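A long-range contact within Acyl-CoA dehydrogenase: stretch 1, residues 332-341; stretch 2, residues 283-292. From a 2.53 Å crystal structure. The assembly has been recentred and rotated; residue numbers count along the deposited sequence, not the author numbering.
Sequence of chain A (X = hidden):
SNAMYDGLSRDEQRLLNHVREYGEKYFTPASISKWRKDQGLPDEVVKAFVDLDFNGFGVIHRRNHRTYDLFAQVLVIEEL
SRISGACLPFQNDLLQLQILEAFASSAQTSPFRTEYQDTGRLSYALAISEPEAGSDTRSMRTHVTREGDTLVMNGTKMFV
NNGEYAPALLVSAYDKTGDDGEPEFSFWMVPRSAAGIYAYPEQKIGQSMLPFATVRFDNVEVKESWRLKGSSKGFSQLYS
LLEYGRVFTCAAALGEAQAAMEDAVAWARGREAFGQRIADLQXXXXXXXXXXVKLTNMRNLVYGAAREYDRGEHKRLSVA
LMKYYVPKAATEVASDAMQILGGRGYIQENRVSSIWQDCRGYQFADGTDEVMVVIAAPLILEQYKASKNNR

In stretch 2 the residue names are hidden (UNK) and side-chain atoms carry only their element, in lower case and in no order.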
# COMPACT_ATOMS: atom_id res chain seq x y z
N GLU A 332 0.54 11.27 -3.02
CA GLU A 332 0.66 10.10 -3.89
C GLU A 332 0.28 10.43 -5.34
O GLU A 332 0.97 10.00 -6.29
CB GLU A 332 -0.20 8.95 -3.34
CG GLU A 332 0.24 8.50 -1.96
CD GLU A 332 -0.63 7.40 -1.35
OE1 GLU A 332 -1.66 7.02 -1.96
OE2 GLU A 332 -0.27 6.92 -0.25
N VAL A 333 -0.78 11.22 -5.51
CA VAL A 333 -1.15 11.69 -6.84
C VAL A 333 -0.02 12.52 -7.47
O VAL A 333 0.38 12.29 -8.63
CB VAL A 333 -2.44 12.52 -6.80
CG1 VAL A 333 -2.73 13.14 -8.18
CG2 VAL A 333 -3.58 11.63 -6.40
N ALA A 334 0.49 13.48 -6.72
CA ALA A 334 1.56 14.31 -7.25
C ALA A 334 2.80 13.46 -7.61
O ALA A 334 3.41 13.65 -8.66
CB ALA A 334 1.92 15.38 -6.26
N SER A 335 3.13 12.50 -6.75
CA SER A 335 4.25 11.60 -7.01
C SER A 335 4.04 10.74 -8.28
O SER A 335 4.98 10.58 -9.08
CB SER A 335 4.49 10.69 -5.81
OG SER A 335 5.66 9.91 -6.01
N ASP A 336 2.83 10.20 -8.43
CA ASP A 336 2.45 9.46 -9.64
C ASP A 336 2.52 10.33 -10.89
O ASP A 336 2.92 9.86 -11.96
CB ASP A 336 1.04 8.87 -9.52
CG ASP A 336 1.00 7.60 -8.68
OD1 ASP A 336 1.98 6.82 -8.76
OD2 ASP A 336 0.01 7.40 -7.94
N ALA A 337 2.12 11.59 -10.75
CA ALA A 337 2.27 12.54 -11.84
C ALA A 337 3.74 12.72 -12.21
O ALA A 337 4.08 12.71 -13.39
CB ALA A 337 1.66 13.88 -11.49
N MSE A 338 4.62 12.88 -11.22
CA MSE A 338 6.05 12.96 -11.53
C MSE A 338 6.50 11.73 -12.28
O MSE A 338 7.25 11.85 -13.25
CB MSE A 338 6.90 13.08 -10.27
CG MSE A 338 6.91 14.44 -9.64
SE MSE A 338 7.79 14.35 -7.90
CE MSE A 338 9.49 13.68 -8.60
N GLN A 339 6.06 10.55 -11.85
CA GLN A 339 6.55 9.32 -12.46
C GLN A 339 6.14 9.26 -13.93
O GLN A 339 6.92 8.83 -14.78
CB GLN A 339 6.04 8.09 -11.71
CG GLN A 339 6.86 6.83 -12.00
CD GLN A 339 8.27 6.92 -11.43
OE1 GLN A 339 8.55 7.77 -10.57
NE2 GLN A 339 9.17 6.04 -11.88
N ILE A 340 4.93 9.73 -14.23
CA ILE A 340 4.45 9.79 -15.59
C ILE A 340 5.23 10.79 -16.45
O ILE A 340 5.51 10.50 -17.61
CB ILE A 340 2.95 10.13 -15.65
CG1 ILE A 340 2.12 8.94 -15.15
CG2 ILE A 340 2.52 10.40 -17.05
CD1 ILE A 340 0.70 9.32 -14.79
N LEU A 341 5.60 11.94 -15.90
CA LEU A 341 6.37 12.93 -16.68
C LEU A 341 7.81 12.49 -16.91
O LEU A 341 8.50 13.05 -17.74
CB LEU A 341 6.37 14.30 -16.02
CG LEU A 341 5.07 15.00 -15.67
CD1 LEU A 341 5.37 16.38 -15.14
CD2 LEU A 341 4.18 15.15 -16.83
N UNK A 283 0.52 0.63 -17.82
CA UNK A 283 1.05 1.21 -16.59
C UNK A 283 0.50 2.60 -16.36
O UNK A 283 0.05 2.92 -15.26
o UNK A 283 3.68 -0.30 -14.25
n UNK A 283 2.52 -1.96 -15.24
c UNK A 283 3.27 -0.10 -16.61
c UNK A 283 3.18 -0.80 -15.26
c UNK A 283 2.58 1.27 -16.62
N UNK A 284 0.55 3.43 -17.39
CA UNK A 284 0.02 4.78 -17.30
C UNK A 284 -1.51 4.78 -17.13
O UNK A 284 -2.04 5.58 -16.37
c UNK A 284 -0.28 6.98 -18.50
c UNK A 284 0.42 5.62 -18.53
c UNK A 284 1.91 5.79 -18.56
N UNK A 285 -2.21 3.89 -17.82
CA UNK A 285 -3.66 3.83 -17.70
C UNK A 285 -4.04 3.55 -16.27
O UNK A 285 -4.88 4.23 -15.70
n UNK A 285 -5.86 3.00 -21.75
o UNK A 285 -5.03 1.10 -20.85
c UNK A 285 -4.25 2.78 -18.61
c UNK A 285 -4.20 3.21 -20.05
c UNK A 285 -5.06 2.35 -20.92
N UNK A 286 -3.40 2.57 -15.66
CA UNK A 286 -3.75 2.29 -14.30
C UNK A 286 -3.40 3.44 -13.35
O UNK A 286 -4.20 3.79 -12.48
se UNK A 286 -1.70 0.56 -11.43
c UNK A 286 -3.07 1.02 -13.82
c UNK A 286 -1.65 -1.34 -11.91
c UNK A 286 -3.34 0.86 -12.33
N UNK A 287 -2.21 4.01 -13.50
CA UNK A 287 -1.83 5.13 -12.65
C UNK A 287 -2.88 6.24 -12.74
O UNK A 287 -3.32 6.77 -11.73
c UNK A 287 3.22 5.08 -12.07
n UNK A 287 3.66 4.02 -13.03
c UNK A 287 0.69 5.09 -12.20
c UNK A 287 -0.45 5.67 -13.03
c UNK A 287 1.99 5.83 -12.54
N UNK A 288 -3.31 6.53 -13.97
CA UNK A 288 -4.34 7.52 -14.22
C UNK A 288 -5.66 7.24 -13.50
O UNK A 288 -6.21 8.15 -12.87
c UNK A 288 -4.59 7.63 -15.73
c UNK A 288 -3.26 9.73 -15.71
c UNK A 288 -3.82 8.66 -17.90
c UNK A 288 -3.49 8.42 -16.44
N UNK A 289 -6.19 6.04 -13.62
CA UNK A 289 -7.41 5.70 -12.92
C UNK A 289 -7.22 5.71 -11.41
O UNK A 289 -8.07 6.15 -10.67
c UNK A 289 -8.12 4.43 -13.47
c UNK A 289 -8.58 4.59 -14.88
o UNK A 289 -7.26 3.30 -13.37
N UNK A 290 -6.08 5.23 -10.96
CA UNK A 290 -5.75 5.26 -9.53
C UNK A 290 -5.77 6.71 -9.00
O UNK A 290 -6.38 7.01 -7.98
c UNK A 290 -4.09 4.30 -7.89
c UNK A 290 -4.67 2.95 -7.49
o UNK A 290 -4.61 2.00 -8.31
c UNK A 290 -4.39 4.61 -9.31
o UNK A 290 -5.19 2.86 -6.35
N UNK A 291 -5.14 7.61 -9.75
CA UNK A 291 -5.15 9.04 -9.42
C UNK A 291 -6.54 9.68 -9.44
O UNK A 291 -6.89 10.46 -8.56
c UNK A 291 -2.76 9.48 -10.16
c UNK A 291 -1.31 11.65 -11.67
se UNK A 291 -1.70 9.72 -11.78
c UNK A 291 -4.23 9.79 -10.37
N UNK A 292 -7.35 9.36 -10.45
CA UNK A 292 -8.67 9.95 -10.51
C UNK A 292 -9.55 9.41 -9.37
O UNK A 292 -10.42 10.12 -8.87
o UNK A 292 -11.13 12.90 -11.79
o UNK A 292 -9.13 12.48 -12.49
c UNK A 292 -10.25 12.09 -12.14
c UNK A 292 -9.31 9.69 -11.88
c UNK A 292 -10.55 10.57 -12.14

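Position 283 carries three carbons, the third bonded to one oxygen and one nitrogen. That terminal amide identifies Gln283, whose side chain makes no contact with stretch 1.

At position 284 one carbon bears two others, the beta-branched pattern of Val284. Its CB points sideways, and CG1 just reaches CD1 of Ile340 at 4.5 Å.

Position 285 repeats the three-carbon amide, so it is Gln285; it is out of reach of the other helix.

Position 286 is an unbranched chain of two carbons, selenium and a carbon, which only selenomethionine matches: Met286. It too lies out of reach.

Position 287 has four carbons in a row ending in nitrogen, hence Lys287. Its CB points toward stretch 1, and its aliphatic chain makes the close approaches: CD lies 4.1 Å from CG1 of Ile340 and 3.9 Å from OD1 of Asp336, while CE is 4.0 Å from CG of Gln339. NZ is hydrogen-bonded elsewhere in the structure, and no salt bridge to Asp336 forms.

Four carbons forked at the second mark position 288 as Leu288. Although CB points away, the end of the side chain comes nearer, placing CD2 4.1 Å from CD1 of Ile340.

Position 289 has one carbon carrying an oxygen and a carbon: Thr289. It is out of reach of stretch 1, and its OG1 donates a hydrogen bond to O of Met286 (3.2 Å), one turn back.

At position 290 three carbons end in two oxygens. This carboxylate is Glu290; its CA-to-CB bond points sideways, and it makes no close contact with stretch 1.

Position 291 shows two carbons, selenium and a terminal carbon, unbranched, pressed closely against stretch 1: selenomethionine again, Met291. CE lies 3.5 Å from O of Val333 and 3.7 Å from CB of Ala337; SE lies 3.7 Å from CB of Asp336 and 3.9 Å from CD1 of Ile340.

Position 292, three carbons ending in two oxygens, is Glu292. Its CB points away, and both carboxylate oxygens are hydrogen-bonded elsewhere in the structure.

The contact is a nearly antiparallel helix pair, with axes at 158° and a closest approach of 9.9 Å. Met291 is the knob, seated in a hole formed by Val333, Asp336, Ala337 and Ile340; at this end of the register the backbones come nearest, CA of Val333 to CA of Met291 being 5.4 Å. Toward the other end, Ile340 extends the packing to Val284, Lys287 and Leu288. No hydrogen bond crosses; the 431 Å² of buried surface comes from van der Waals packing, in which the aliphatic part of Lys287 takes part and CE of Met291 also touches the backbone of the other helix.

Stretch 2, residues 283-292: QVQMKLTEME
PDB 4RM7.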